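Local atomic coordinates of sensor protein (Shewanella sp. W3-18-1, PDB entry 3MYF), a protein that probably relays phosphoryl groups in two-component signalling, as the histidine-phosphotransfer (Hpt) domain of a hybrid sensor histidine kinase. Residues E79-R84 with E89-E94; D31-T36 with D100-V105. All blocks are in the same frame, centred on the assembly; numbering follows the deposited sequence.

Contact 1: E79-R84 with E89-E94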
ATOM      1  N   GLU A  79     -15.016  -5.978 -10.583  1.00 28.69           N
ATOM      2  CA  GLU A  79     -15.531  -6.285  -9.246  1.00 29.67           C
ATOM      3  C   GLU A  79     -17.034  -6.516  -9.226  1.00 29.94           C
ATOM      4  O   GLU A  79     -17.471  -7.528  -8.689  1.00 30.92           O
ATOM      5  CB  GLU A  79     -15.155  -5.222  -8.201  1.00 30.71           C
ATOM      6  CG  GLU A  79     -15.618  -5.581  -6.786  1.00 31.82           C
ATOM      7  CD  GLU A  79     -14.986  -4.751  -5.690  1.00 33.68           C
ATOM      8  OE1 GLU A  79     -14.214  -3.811  -5.990  1.00 32.78           O
ATOM      9  OE2 GLU A  79     -15.250  -5.064  -4.512  1.00 35.66           O
ATOM     10  N   SER A  80     -17.820  -5.590  -9.781  1.00 30.33           N
ATOM     11  CA  SER A  80     -19.279  -5.741  -9.836  0.50 31.45           C
ATOM     12  C   SER A  80     -19.653  -7.055 -10.512  1.00 31.13           C
ATOM     13  O   SER A  80     -20.450  -7.825  -9.999  1.00 32.41           O
ATOM     14  CB  SER A  80     -19.942  -4.567 -10.583  0.50 32.29           C
ATOM     15  OG  SER A  80     -19.630  -3.331  -9.975  0.50 33.45           O
ATOM     16  N   ALA A  81     -19.058  -7.315 -11.677  1.00 31.34           N
ATOM     17  CA  ALA A  81     -19.325  -8.580 -12.398  1.00 31.32           C
ATOM     18  C   ALA A  81     -18.982  -9.840 -11.579  1.00 31.73           C
ATOM     19  O   ALA A  81     -19.781 -10.774 -11.499  1.00 32.98           O
ATOM     20  CB  ALA A  81     -18.614  -8.594 -13.760  1.00 32.54           C
ATOM     21  N   LEU A  82     -17.819  -9.861 -10.941  1.00 31.19           N
ATOM     22  CA  LEU A  82     -17.428 -10.999 -10.090  1.00 32.70           C
ATOM     23  C   LEU A  82     -18.399 -11.185  -8.932  1.00 34.18           C
ATOM     24  O   LEU A  82     -18.690 -12.315  -8.536  1.00 35.55           O
ATOM     25  CB  LEU A  82     -16.003 -10.833  -9.559  1.00 32.36           C
ATOM     26  CG  LEU A  82     -14.879 -11.000 -10.582  1.00 32.40           C
ATOM     27  CD1 LEU A  82     -13.558 -10.512  -9.970  1.00 29.95           C
ATOM     28  CD2 LEU A  82     -14.783 -12.467 -11.052  1.00 31.61           C
ATOM     29  N   LYS A  83     -18.898 -10.071  -8.393  1.00 36.08           N
ATOM     30  CA  LYS A  83     -19.841 -10.122  -7.276  1.00 37.14           C
ATOM     31  C   LYS A  83     -21.183 -10.694  -7.732  1.00 36.03           C
ATOM     32  O   LYS A  83     -21.929 -11.220  -6.907  1.00 36.99           O
ATOM     33  CB  LYS A  83     -20.037  -8.746  -6.617  1.00 39.56           C
ATOM     34  CG  LYS A  83     -18.834  -8.258  -5.794  1.00 44.04           C
ATOM     35  CD  LYS A  83     -19.190  -7.159  -4.767  1.00 48.45           C
ATOM     36  CE  LYS A  83     -19.700  -5.866  -5.421  1.00 50.22           C
ATOM     37  NZ  LYS A  83     -19.645  -4.688  -4.496  1.00 56.08           N
ATOM     38  N   ARG A  84     -21.465 -10.598  -9.039  1.00 34.63           N
ATOM     39  CA  ARG A  84     -22.639 -11.245  -9.661  1.00 34.66           C
ATOM     40  C   ARG A  84     -22.358 -12.688 -10.111  1.00 33.76           C
ATOM     41  O   ARG A  84     -23.222 -13.343 -10.693  1.00 34.04           O
ATOM     42  CB  ARG A  84     -23.132 -10.428 -10.871  1.00 36.01           C
ATOM     43  CG  ARG A  84     -23.460  -8.973 -10.568  1.00 39.25           C
ATOM     44  CD  ARG A  84     -24.162  -8.261 -11.743  1.00 43.73           C
ATOM     45  NE  ARG A  84     -23.353  -8.171 -12.970  1.00 45.05           N
ATOM     46  CZ  ARG A  84     -22.570  -7.140 -13.299  1.00 47.32           C
ATOM     47  NH1 ARG A  84     -21.896  -7.161 -14.443  1.00 48.08           N
ATOM     48  NH2 ARG A  84     -22.452  -6.093 -12.494  1.00 48.42           N
ATOM     49  N   GLU A  89     -13.355 -16.259 -16.716  1.00 36.90           N
ATOM     50  CA  GLU A  89     -13.239 -16.522 -18.146  1.00 37.02           C
ATOM     51  C   GLU A  89     -14.001 -15.507 -18.996  1.00 34.22           C
ATOM     52  O   GLU A  89     -13.508 -15.056 -20.039  1.00 34.85           O
ATOM     53  CB  GLU A  89     -13.764 -17.935 -18.453  1.00 38.47           C
ATOM     54  CG  GLU A  89     -13.671 -18.354 -19.898  1.00 40.53           C
ATOM     55  CD  GLU A  89     -14.128 -19.772 -20.095  1.00 42.07           C
ATOM     56  OE1 GLU A  89     -15.334 -20.052 -19.850  1.00 38.21           O
ATOM     57  OE2 GLU A  89     -13.275 -20.597 -20.496  1.00 46.34           O
ATOM     58  N   ASP A  90     -15.203 -15.163 -18.556  1.00 32.95           N
ATOM     59  CA  ASP A  90     -16.044 -14.257 -19.322  1.00 32.78           C
ATOM     60  C   ASP A  90     -15.581 -12.804 -19.190  1.00 31.94           C
ATOM     61  O   ASP A  90     -16.029 -11.931 -19.947  1.00 32.61           O
ATOM     62  CB  ASP A  90     -17.502 -14.404 -18.909  1.00 34.39           C
ATOM     63  CG  ASP A  90     -18.109 -15.740 -19.350  1.00 36.19           C
ATOM     64  OD1 ASP A  90     -17.425 -16.585 -19.995  1.00 36.61           O
ATOM     65  OD2 ASP A  90     -19.287 -15.940 -19.036  1.00 38.21           O
ATOM     66  N   LEU A  91     -14.680 -12.554 -18.246  1.00 30.94           N
ATOM     67  CA  LEU A  91     -14.165 -11.206 -18.020  1.00 31.22           C
ATOM     68  C   LEU A  91     -12.775 -11.026 -18.597  1.00 31.14           C
ATOM     69  O   LEU A  91     -12.144  -9.990 -18.374  1.00 32.48           O
ATOM     70  CB  LEU A  91     -14.184 -10.846 -16.527  1.00 32.13           C
ATOM     71  CG  LEU A  91     -15.557 -10.680 -15.884  1.00 33.95           C
ATOM     72  CD1 LEU A  91     -15.469 -10.767 -14.368  1.00 34.73           C
ATOM     73  CD2 LEU A  91     -16.210  -9.386 -16.315  1.00 37.06           C
ATOM     74  N   GLU A  92     -12.308 -12.020 -19.358  1.00 32.16           N
ATOM     75  CA  GLU A  92     -10.957 -11.979 -19.927  1.00 34.32           C
ATOM     76  C   GLU A  92     -10.662 -10.663 -20.670  1.00 33.41           C
ATOM     77  O   GLU A  92      -9.599 -10.099 -20.465  1.00 34.66           O
ATOM     78  CB  GLU A  92     -10.652 -13.199 -20.816  1.00 36.14           C
ATOM     79  CG  GLU A  92      -9.198 -13.230 -21.307  1.00 40.83           C
ATOM     80  CD  GLU A  92      -8.936 -14.264 -22.404  1.00 46.69           C
ATOM     81  OE1 GLU A  92      -7.746 -14.565 -22.670  1.00 49.96           O
ATOM     82  OE2 GLU A  92      -9.913 -14.773 -23.005  1.00 47.46           O
ATOM     83  N   PRO A  93     -11.595 -10.183 -21.532  1.00 32.75           N
ATOM     84  CA  PRO A  93     -11.316  -8.925 -22.224  1.00 33.26           C
ATOM     85  C   PRO A  93     -11.013  -7.763 -21.248  1.00 32.86           C
ATOM     86  O   PRO A  93     -10.024  -7.041 -21.431  1.00 33.52           O
ATOM     87  CB  PRO A  93     -12.612  -8.670 -23.017  1.00 34.13           C
ATOM     88  CG  PRO A  93     -13.139 -10.055 -23.290  1.00 35.11           C
ATOM     89  CD  PRO A  93     -12.881 -10.763 -21.986  1.00 33.27           C
ATOM     90  N   GLU A  94     -11.835  -7.609 -20.215  1.00 30.86           N
ATOM     91  CA  GLU A  94     -11.650  -6.509 -19.239  1.00 29.61           C
ATOM     92  C   GLU A  94     -10.430  -6.718 -18.362  1.00 27.35           C
ATOM     93  O   GLU A  94      -9.728  -5.748 -18.011  1.00 25.65           O
ATOM     94  CB  GLU A  94     -12.897  -6.328 -18.355  1.00 31.75           C
ATOM     95  CG  GLU A  94     -14.119  -5.817 -19.100  1.00 37.83           C
ATOM     96  CD  GLU A  94     -15.070  -6.914 -19.573  1.00 42.97           C
ATOM     97  OE1 GLU A  94     -14.665  -8.089 -19.750  1.00 41.97           O
ATOM     98  OE2 GLU A  94     -16.242  -6.579 -19.791  1.00 49.30           O
TER
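Ala81 and Leu91 face each other with their CA atoms 8.1 Å apart, where the last turns of helix 69-83 lie beside the 3-10 turn that leads into helix 92-116. The two helices run antiparallel and form a helical hairpin of the Hpt four-helix bundle, closed by a short loop. The contact sits at the end of the bundle where this loop turns the chain back. It is entirely aliphatic, and its three touching residues are buried.

Leu91 supplies one whole side of it. Its CG lies beside the backbone N and anti to the carbonyl carbon (chi1 -68°). This sends the forked end across to the neighbouring helix. CD2 presses on Ala81 CB at 3.6 Å. CD1 sits 3.9 Å from the same Ala81 CB and also reaches Leu82, 3.8 Å from its CD2. Leu82 CG is equally near that methyl, and the two leucine side chains run at a slant to each other. The small Ala81 lets Leu91 come close to the helix.

Leu91 also occupies the N-cap position of helix 92-116. Its apolar side chain cannot cap the first turn and packs against the other helix instead. Leu82 also touches Gln49 and Met52 of helix 49-63. Thr86 of the loop touches both Ala81 and Leu91. One turn before the end of helix 69-83, Glu79 OE1 is hydrogen-bonded to His60 ND1, and its side chain touches His57, probably the phosphorylated histidine of this Hpt domain.

The last turn of helix 69-83 is closed by Lys83 N to Glu79 O, 2.9 Å, and by Arg84 N to Ser80 O. The Arg84 side chain folds back here, and Ala81 CA lies over the centre of one guanidinium face, 3.5 Å above its plane.

Contact 2: D31-T36 with D100-V105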
ATOM      1  N   ASP A  31       4.355   0.376  -4.753  1.00 32.43           N
ATOM      2  CA  ASP A  31       4.976  -0.743  -4.061  1.00 34.18           C
ATOM      3  C   ASP A  31       4.128  -2.015  -4.217  1.00 33.06           C
ATOM      4  O   ASP A  31       4.670  -3.105  -4.373  1.00 33.22           O
ATOM      5  CB  ASP A  31       5.190  -0.432  -2.572  1.00 35.97           C
ATOM      6  CG  ASP A  31       6.051  -1.485  -1.866  1.00 40.84           C
ATOM      7  OD1 ASP A  31       7.134  -1.835  -2.393  1.00 43.09           O
ATOM      8  OD2 ASP A  31       5.668  -1.945  -0.760  1.00 43.64           O
ATOM      9  N   SER A  32       2.810  -1.850  -4.198  1.00 31.91           N
ATOM     10  CA  SER A  32       1.866  -2.981  -4.199  1.00 32.03           C
ATOM     11  C   SER A  32       1.554  -3.515  -5.605  1.00 30.54           C
ATOM     12  O   SER A  32       1.062  -4.623  -5.749  1.00 30.71           O
ATOM     13  CB  SER A  32       0.560  -2.562  -3.527  1.00 32.43           C
ATOM     14  OG  SER A  32      -0.196  -1.727  -4.399  1.00 33.72           O
ATOM     15  N   LEU A  33       1.850  -2.736  -6.640  1.00 29.42           N
ATOM     16  CA  LEU A  33       1.416  -3.111  -7.995  1.00 29.04           C
ATOM     17  C   LEU A  33       2.080  -4.375  -8.593  1.00 29.30           C
ATOM     18  O   LEU A  33       1.391  -5.157  -9.243  1.00 29.33           O
ATOM     19  CB  LEU A  33       1.499  -1.921  -8.960  1.00 28.41           C
ATOM     20  CG  LEU A  33       0.305  -0.968  -8.958  1.00 28.79           C
ATOM     21  CD1 LEU A  33       0.586   0.227  -9.872  1.00 28.77           C
ATOM     22  CD2 LEU A  33      -0.948  -1.705  -9.420  1.00 27.28           C
ATOM     23  N   PRO A  34       3.402  -4.588  -8.386  1.00 30.83           N
ATOM     24  CA  PRO A  34       3.924  -5.803  -9.022  1.00 31.85           C
ATOM     25  C   PRO A  34       3.255  -7.098  -8.510  1.00 31.95           C
ATOM     26  O   PRO A  34       2.941  -7.974  -9.334  1.00 30.94           O
ATOM     27  CB  PRO A  34       5.424  -5.739  -8.717  1.00 34.66           C
ATOM     28  CG  PRO A  34       5.683  -4.249  -8.629  1.00 34.31           C
ATOM     29  CD  PRO A  34       4.502  -3.753  -7.860  1.00 32.34           C
ATOM     30  N   GLU A  35       3.002  -7.174  -7.195  1.00 32.52           N
ATOM     31  CA  GLU A  35       2.293  -8.315  -6.595  0.50 33.61           C
ATOM     32  C   GLU A  35       0.838  -8.423  -7.066  1.00 32.52           C
ATOM     33  O   GLU A  35       0.333  -9.529  -7.292  1.00 33.15           O
ATOM     34  CB  GLU A  35       2.366  -8.251  -5.059  0.50 35.93           C
ATOM     35  CG  GLU A  35       1.485  -9.250  -4.315  0.50 38.28           C
ATOM     36  CD  GLU A  35       2.043 -10.661  -4.309  0.50 40.17           C
ATOM     37  OE1 GLU A  35       2.960 -10.951  -5.110  0.50 39.01           O
ATOM     38  OE2 GLU A  35       1.560 -11.483  -3.497  0.50 43.13           O
ATOM     39  N   THR A  36       0.160  -7.286  -7.199  1.00 30.85           N
ATOM     40  CA  THR A  36      -1.207  -7.257  -7.713  1.00 30.12           C
ATOM     41  C   THR A  36      -1.281  -7.796  -9.138  1.00 29.99           C
ATOM     42  O   THR A  36      -2.163  -8.628  -9.451  1.00 30.05           O
ATOM     43  CB  THR A  36      -1.792  -5.837  -7.646  1.00 29.93           C
ATOM     44  OG1 THR A  36      -1.950  -5.461  -6.272  1.00 30.17           O
ATOM     45  CG2 THR A  36      -3.164  -5.773  -8.346  1.00 30.12           C
ATOM     46  N   ASP A 100      -2.975  -4.442 -18.999  1.00 30.97           N
ATOM     47  CA  ASP A 100      -2.280  -3.504 -19.880  1.00 32.93           C
ATOM     48  C   ASP A 100      -2.241  -2.104 -19.244  1.00 32.23           C
ATOM     49  O   ASP A 100      -1.209  -1.413 -19.291  1.00 33.10           O
ATOM     50  CB  ASP A 100      -2.973  -3.443 -21.252  1.00 35.84           C
ATOM     51  CG  ASP A 100      -2.279  -2.511 -22.208  1.00 40.03           C
ATOM     52  OD1 ASP A 100      -2.792  -1.397 -22.436  1.00 41.98           O
ATOM     53  OD2 ASP A 100      -1.211  -2.878 -22.725  1.00 43.84           O
ATOM     54  N   GLU A 101      -3.365  -1.699 -18.664  1.00 30.63           N
ATOM     55  CA  GLU A 101      -3.457  -0.422 -17.962  1.00 31.00           C
ATOM     56  C   GLU A 101      -2.508  -0.320 -16.760  1.00 29.68           C
ATOM     57  O   GLU A 101      -1.931   0.732 -16.534  1.00 30.28           O
ATOM     58  CB  GLU A 101      -4.908  -0.119 -17.555  1.00 31.62           C
ATOM     59  CG  GLU A 101      -5.157   1.282 -16.943  1.00 32.28           C
ATOM     60  CD  GLU A 101      -4.852   2.449 -17.885  1.00 37.01           C
ATOM     61  OE1 GLU A 101      -4.787   2.272 -19.121  1.00 39.25           O
ATOM     62  OE2 GLU A 101      -4.700   3.570 -17.380  1.00 38.02           O
ATOM     63  N   LEU A 102      -2.341  -1.406 -16.001  1.00 28.66           N
ATOM     64  CA  LEU A 102      -1.447  -1.381 -14.832  1.00 28.84           C
ATOM     65  C   LEU A 102       0.024  -1.201 -15.192  1.00 30.50           C
ATOM     66  O   LEU A 102       0.770  -0.541 -14.459  1.00 31.09           O
ATOM     67  CB  LEU A 102      -1.648  -2.602 -13.947  1.00 29.01           C
ATOM     68  CG  LEU A 102      -3.045  -2.602 -13.338  1.00 28.43           C
ATOM     69  CD1 LEU A 102      -3.223  -3.846 -12.446  1.00 32.39           C
ATOM     70  CD2 LEU A 102      -3.314  -1.308 -12.561  1.00 28.54           C
ATOM     71  N   THR A 103       0.428  -1.759 -16.331  1.00 31.64           N
ATOM     72  CA  THR A 103       1.749  -1.485 -16.871  1.00 33.66           C
ATOM     73  C   THR A 103       1.948   0.019 -17.137  1.00 33.98           C
ATOM     74  O   THR A 103       2.990   0.577 -16.787  1.00 35.72           O
ATOM     75  CB  THR A 103       2.030  -2.325 -18.139  1.00 35.74           C
ATOM     76  OG1 THR A 103       2.079  -3.709 -17.781  1.00 37.20           O
ATOM     77  CG2 THR A 103       3.380  -1.946 -18.756  1.00 39.31           C
ATOM     78  N   LYS A 104       0.955   0.671 -17.744  1.00 33.54           N
ATOM     79  CA  LYS A 104       1.025   2.126 -17.986  1.00 34.80           C
ATOM     80  C   LYS A 104       0.993   2.937 -16.687  1.00 32.87           C
ATOM     81  O   LYS A 104       1.611   4.005 -16.591  1.00 34.49           O
ATOM     82  CB  LYS A 104      -0.115   2.592 -18.895  1.00 36.01           C
ATOM     83  CG  LYS A 104      -0.104   1.994 -20.299  1.00 40.08           C
ATOM     84  CD  LYS A 104      -1.459   2.192 -20.965  1.00 42.71           C
ATOM     85  CE  LYS A 104      -1.464   1.614 -22.359  1.00 49.60           C
ATOM     86  NZ  LYS A 104      -2.841   1.562 -22.906  1.00 53.52           N
ATOM     87  N   VAL A 105       0.239   2.454 -15.710  1.00 30.18           N
ATOM     88  CA  VAL A 105       0.139   3.112 -14.391  1.00 29.49           C
ATOM     89  C   VAL A 105       1.473   3.030 -13.643  1.00 30.28           C
ATOM     90  O   VAL A 105       1.910   4.023 -13.041  1.00 30.64           O
ATOM     91  CB  VAL A 105      -1.033   2.527 -13.525  1.00 28.61           C
ATOM     92  CG1 VAL A 105      -0.933   2.975 -12.049  1.00 29.35           C
ATOM     93  CG2 VAL A 105      -2.392   2.964 -14.097  1.00 28.09           C
TER
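Val105 N donates to Glu101 O at 2.9 Å, a regular bond of helix 92-116. It lies in the turn that brings Leu102 and Val105 to the same side as Leu33 of helix 19-46. Leu33 and Leu102 are the closest pair of backbone positions, with CA atoms 7.6 Å apart.

Leu33 points between its two partners and gives one methyl to each. Its CD1 meets Val105 CG1 at 3.8 Å. Its CD2 meets Leu102 CD2 at 4.0 Å. With CG1 anti to the backbone N (chi1 167°), Val105 presents this methyl to Leu33 CD1, and the two side chains stand at about a right angle.

This is core packing between two antiparallel helices of the Hpt four-helix bundle. Leu59 of helix 49-63 touches Leu102, and Thr71 of helix 69-83 touches both Leu102 and Val105. All four bundle helices therefore meet around this cluster.

Helix 19-46 is kinked here. Pro34 has no N-H to give to the turn before, and Glu35 N makes no such bond either. The helix resumes with Thr36 N bonded to Ser32 O.

On the other side of helix 92-116, Glu101 OE2, in a buried residue, is hydrogen-bonded to Thr5 OG1. Lys104 NZ forms a salt bridge with Asp100 OD1 at 3.0 Å, the ammonium nitrogen approaching the oxygen almost in line with its C-O bond.

Contacts 1 and 2 share helix 92-116, which packs against helix 69-83 near its start and against helix 19-46 further along. Their centres are 19 Å apart, and their nearest atoms are about 7 Å apart without touching. In sequence, both segments of contact 1 fall between those of contact 2. Contact 2 lies in the middle of the bundle, with all four helices around it; its centre is about 7 Å from the centre of the chain. Contact 1 lies at the end of the bundle beside the connecting loop, flanked by exposed charged residues; its centre is about 15 Å from the centre of the chain. Both are buried and purely aliphatic across the interface, and contact 2 buries slightly more surface.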